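Local coordinates for KaiC-like domain-containing protein (Pyrococcus horikoshii, PDB 3BS4) that is of unknown function but has a KaiC-like domain, probably related to the RecA-type ATPases, and can bind a peptide of unknown identity, at residues L61-I64 against I65-L68; D74-K77 against Y78-H82. One frame throughout, in Å; residues are numbered along the deposited sequence.

Interaction 1 of 2, residues L61-I64 against I65-L68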
loop_
_atom_site.group_PDB
_atom_site.type_symbol
_atom_site.label_atom_id
_atom_site.label_comp_id
_atom_site.label_asym_id
_atom_site.label_seq_id
_atom_site.Cartn_x
_atom_site.Cartn_y
_atom_site.Cartn_z
ATOM N N LEU A 61 -7.466 12.376 -4.842
ATOM C CA LEU A 61 -7.959 12.202 -3.491
ATOM C C LEU A 61 -9.482 11.973 -3.429
ATOM O O LEU A 61 -9.963 11.134 -2.684
ATOM C CB LEU A 61 -7.559 13.409 -2.650
ATOM C CG LEU A 61 -7.894 13.303 -1.168
ATOM C CD1 LEU A 61 -7.206 12.088 -0.532
ATOM C CD2 LEU A 61 -7.526 14.607 -0.473
ATOM N N GLN A 62 -10.239 12.720 -4.221
ATOM C CA GLN A 62 -11.684 12.583 -4.184
ATOM C C GLN A 62 -12.126 11.188 -4.609
ATOM O O GLN A 62 -13.126 10.670 -4.116
ATOM C CB GLN A 62 -12.352 13.670 -5.031
ATOM C CG GLN A 62 -12.126 15.097 -4.483
ATOM C CD GLN A 62 -12.595 15.313 -3.026
ATOM O OE1 GLN A 62 -11.918 15.992 -2.247
ATOM N NE2 GLN A 62 -13.756 14.757 -2.669
ATOM N N LEU A 63 -11.357 10.565 -5.505
ATOM C CA LEU A 63 -11.622 9.189 -5.880
ATOM C C LEU A 63 -11.284 8.181 -4.765
ATOM O O LEU A 63 -12.020 7.229 -4.552
ATOM C CB LEU A 63 -10.897 8.834 -7.188
ATOM C CG LEU A 63 -11.181 7.451 -7.784
ATOM C CD1 LEU A 63 -12.683 7.205 -8.005
ATOM C CD2 LEU A 63 -10.416 7.255 -9.086
ATOM N N ILE A 64 -10.163 8.382 -4.066
ATOM C CA ILE A 64 -9.824 7.565 -2.903
ATOM C C ILE A 64 -10.934 7.636 -1.855
ATOM O O ILE A 64 -11.295 6.628 -1.249
ATOM C CB ILE A 64 -8.496 8.031 -2.280
ATOM C CG1 ILE A 64 -7.336 7.769 -3.258
ATOM C CG2 ILE A 64 -8.252 7.363 -0.920
ATOM C CD1 ILE A 64 -7.117 6.280 -3.600
ATOM N N ILE A 65 -11.458 8.839 -1.646
ATOM C CA ILE A 65 -12.514 9.045 -0.671
ATOM C C ILE A 65 -13.756 8.269 -1.066
ATOM O O ILE A 65 -14.356 7.605 -0.232
ATOM C CB ILE A 65 -12.825 10.541 -0.490
ATOM C CG1 ILE A 65 -11.640 11.223 0.212
ATOM C CG2 ILE A 65 -14.094 10.734 0.322
ATOM C CD1 ILE A 65 -11.691 12.768 0.201
ATOM N N ARG A 66 -14.106 8.327 -2.343
ATOM C CA ARG A 66 -15.276 7.607 -2.852
ATOM C C ARG A 66 -15.087 6.099 -2.736
ATOM O O ARG A 66 -15.991 5.366 -2.311
ATOM C CB ARG A 66 -15.556 7.997 -4.303
ATOM C CG ARG A 66 -16.247 9.347 -4.451
ATOM C CD ARG A 66 -17.196 9.344 -5.646
ATOM N NE ARG A 66 -16.469 9.409 -6.910
ATOM C CZ ARG A 66 -16.856 8.809 -8.034
ATOM N NH1 ARG A 66 -16.120 8.931 -9.128
ATOM N NH2 ARG A 66 -17.973 8.082 -8.066
ATOM N N ILE A 67 -13.900 5.631 -3.109
ATOM C CA ILE A 67 -13.610 4.204 -3.040
ATOM C C ILE A 67 -13.746 3.713 -1.613
ATOM O O ILE A 67 -14.403 2.704 -1.346
ATOM C CB ILE A 67 -12.200 3.869 -3.577
ATOM C CG1 ILE A 67 -12.158 4.067 -5.101
ATOM C CG2 ILE A 67 -11.812 2.433 -3.200
ATOM C CD1 ILE A 67 -10.740 4.271 -5.669
ATOM N N LEU A 68 -13.142 4.439 -0.680
ATOM C CA LEU A 68 -13.170 4.000 0.709
ATOM C C LEU A 68 -14.575 4.073 1.323
ATOM O O LEU A 68 -14.893 3.273 2.202
ATOM C CB LEU A 68 -12.116 4.723 1.545
ATOM C CG LEU A 68 -10.723 4.083 1.388
ATOM C CD1 LEU A 68 -9.652 5.001 1.938
ATOM C CD2 LEU A 68 -10.680 2.729 2.100
#
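I64 and L68 meet one turn apart on the inner face of helix 61-70, their side chains running alongside each other with I64 CG2 4.0 Å from L68 CD1. The chi1 of I64 (-66°) puts the CG2 methyl beside the carbonyl carbon, on the side where it meets L68. Both residues also press on F39 of helix 34-47, and I64 reaches M54 and S56 of strand 51-56; this is the helix-on-sheet packing of an alpha/beta fold with a central, largely parallel sheet. A second pair, L61 and I65, lies round the helix toward M100: L61 CG approaches the terminal methyl I65 CD1 to 4.1 Å, the two side chains passing at a slant. On another flank L63 CG sits 3.8 Å from I67 CD1, and I67 in turn touches F39.

Along the backbone, four i to i+4 bonds join the two turns, from I65 N to L61 O at 2.9 Å through to L68 N to I64 O at 2.9 Å. The link from R66 N to Q62 O is the longest, at 3.1 Å.

Outermost, the bent chain of Q62 folds back to lay its amide beside I65 CD1, with OE1 4.1 Å from that methyl. R66 is bent as well, and its NH1 comes 4.0 Å from L63 CD1. The polar ends of Q62 and R66 thus meet hydrocarbon across this contact, and cohesion between the turns rests on the backbone bonds and on dispersion between aliphatic branches, with no side-chain hydrogen bond or charge pair involved.

Interaction 2 of 2, residues D74-K77 against Y78-H82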
loop_
_atom_site.group_PDB
_atom_site.type_symbol
_atom_site.label_atom_id
_atom_site.label_comp_id
_atom_site.label_asym_id
_atom_site.label_seq_id
_atom_site.Cartn_x
_atom_site.Cartn_y
_atom_site.Cartn_z
ATOM N N ASP A 74 -15.280 6.517 6.260
ATOM C CA ASP A 74 -15.400 7.937 6.005
ATOM C C ASP A 74 -14.028 8.566 6.236
ATOM O O ASP A 74 -13.621 8.803 7.373
ATOM C CB ASP A 74 -16.458 8.542 6.939
ATOM C CG ASP A 74 -16.731 10.007 6.655
ATOM O OD1 ASP A 74 -15.894 10.683 6.013
ATOM O OD2 ASP A 74 -17.793 10.499 7.094
ATOM N N VAL A 75 -13.313 8.817 5.140
ATOM C CA VAL A 75 -11.928 9.269 5.210
ATOM C C VAL A 75 -11.748 10.521 6.085
ATOM O O VAL A 75 -10.830 10.568 6.900
ATOM C CB VAL A 75 -11.331 9.464 3.802
ATOM C CG1 VAL A 75 -9.991 10.195 3.852
ATOM C CG2 VAL A 75 -11.156 8.106 3.116
ATOM N N ILE A 76 -12.617 11.520 5.923
ATOM C CA ILE A 76 -12.500 12.767 6.706
ATOM C C ILE A 76 -12.473 12.530 8.216
ATOM O O ILE A 76 -11.702 13.176 8.933
ATOM C CB ILE A 76 -13.641 13.771 6.415
ATOM C CG1 ILE A 76 -14.178 13.602 4.982
ATOM C CG2 ILE A 76 -13.196 15.202 6.757
ATOM C CD1 ILE A 76 -13.760 14.646 3.971
ATOM N N LYS A 77 -13.310 11.612 8.694
ATOM C CA LYS A 77 -13.374 11.289 10.123
ATOM C C LYS A 77 -12.067 10.680 10.626
ATOM O O LYS A 77 -11.596 11.010 11.701
ATOM C CB LYS A 77 -14.525 10.323 10.418
ATOM C CG LYS A 77 -15.860 10.796 9.885
ATOM C CD LYS A 77 -17.032 10.206 10.651
ATOM C CE LYS A 77 -18.355 10.792 10.154
ATOM N NZ LYS A 77 -18.280 12.271 9.954
ATOM N N TYR A 78 -11.490 9.768 9.842
ATOM C CA TYR A 78 -10.230 9.153 10.239
ATOM C C TYR A 78 -9.090 10.151 10.151
ATOM O O TYR A 78 -8.152 10.092 10.940
ATOM C CB TYR A 78 -9.929 7.920 9.379
ATOM C CG TYR A 78 -10.778 6.722 9.747
ATOM C CD1 TYR A 78 -10.394 5.858 10.761
ATOM C CD2 TYR A 78 -11.976 6.464 9.082
ATOM C CE1 TYR A 78 -11.182 4.758 11.109
ATOM C CE2 TYR A 78 -12.761 5.375 9.418
ATOM C CZ TYR A 78 -12.360 4.530 10.431
ATOM O OH TYR A 78 -13.138 3.439 10.765
ATOM N N LEU A 79 -9.161 11.064 9.190
ATOM C CA LEU A 79 -8.169 12.129 9.098
ATOM C C LEU A 79 -8.247 13.058 10.309
ATOM O O LEU A 79 -7.238 13.338 10.962
ATOM C CB LEU A 79 -8.344 12.933 7.806
ATOM C CG LEU A 79 -7.975 12.258 6.479
ATOM C CD1 LEU A 79 -8.406 13.177 5.351
ATOM C CD2 LEU A 79 -6.470 11.996 6.365
ATOM N N GLU A 80 -9.458 13.511 10.618
ATOM C CA GLU A 80 -9.630 14.513 11.666
ATOM C C GLU A 80 -9.353 13.929 13.056
ATOM O O GLU A 80 -8.988 14.651 13.985
ATOM C CB GLU A 80 -11.002 15.212 11.530
ATOM C CG GLU A 80 -11.028 16.134 10.286
ATOM C CD GLU A 80 -12.212 17.119 10.192
ATOM O OE1 GLU A 80 -13.154 17.056 11.014
ATOM O OE2 GLU A 80 -12.192 17.970 9.263
ATOM N N ASN A 81 -9.487 12.618 13.187
ATOM C CA ASN A 81 -9.213 11.939 14.447
ATOM C C ASN A 81 -7.806 11.353 14.517
ATOM O O ASN A 81 -7.503 10.577 15.415
ATOM C CB ASN A 81 -10.297 10.893 14.743
ATOM C CG ASN A 81 -11.631 11.541 15.161
ATOM O OD1 ASN A 81 -11.798 11.930 16.318
ATOM N ND2 ASN A 81 -12.559 11.683 14.215
ATOM N N HIS A 82 -6.963 11.740 13.561
ATOM C CA HIS A 82 -5.518 11.452 13.592
ATOM C C HIS A 82 -5.163 9.979 13.424
ATOM O O HIS A 82 -4.060 9.574 13.778
ATOM C CB HIS A 82 -4.876 12.031 14.875
ATOM C CG HIS A 82 -4.852 13.526 14.895
ATOM N ND1 HIS A 82 -5.551 14.269 15.821
ATOM C CD2 HIS A 82 -4.246 14.416 14.077
ATOM C CE1 HIS A 82 -5.365 15.554 15.580
ATOM N NE2 HIS A 82 -4.572 15.672 14.530
#
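K77 O takes two hydrogen bonds from one residue, N81, whose backbone N and side-chain ND2 reach it from opposite faces of the carbonyl plane. The side-chain bond is the shorter and straighter of the two: ND2 of N81 lies 2.8 Å from K77 O with an N-H...O angle of 163°, and the oxygen sits almost in the plane of the side-chain amide. N81 N, at 3.0 Å from the same K77 O, makes a more bent bond of 139°. With CG anti to the carbonyl carbon (chi1 -73°), the N81 side chain turns back along the helix toward the preceding turn; the nearly in-plane ND2 bond holds the amide's rotation, while the pair of bonds grips K77 O. N81 is also where helical backbone angles end. Beyond it H82, with positive phi, is the C' residue of a Schellman motif in which H82 N bonds to L79 O and R83 N to Y78 O, closing helix 75-80 and sending the chain into strand 84-87.

At the other end D74 occupies the N-cap position. Its carbonyl oxygen receives two weak bonds, from K77 N and Y78 N, while the edge of the Y78 ring lies against that oxygen, CD2 being 3.3 Å from D74 O. The D74 carboxylate forms a salt bridge within the first turn, OD2 to K77 NZ at 3.4 Å; the lysine chain is extended until a final bend at chi4.

The buried side is carried by V75 and L79, which lie side by side with V75 CG1 3.7 Å from L79 CD1; both also rest on L84 of strand 84-87. I76 and E80 run alongside each other too, nearer solvent, where I76 CG2 approaches the carboxylate oxygen E80 OE2 to 3.9 Å.

Interactions 1 and 2 lie on consecutive helices, 61-70 and 75-80, with centres about 13 Å apart, and they touch directly: V75 of interaction 2 packs on I65 and L68 of interaction 1, its CG2 coming within 3.6 Å of L68 CD1. Each has a buried apolar side and an exposed polar one. Residues 61-68 lie within a helix that packs on helix 34-47 and strand 51-56, and their side-chain contact is nearly all aliphatic. Residues 74-82 span a short helix with both its ends, farther from the centre of the chain, and there an asparagine amide and a salt bridge join the chemistry, while the apolar side rests on strand 84-87.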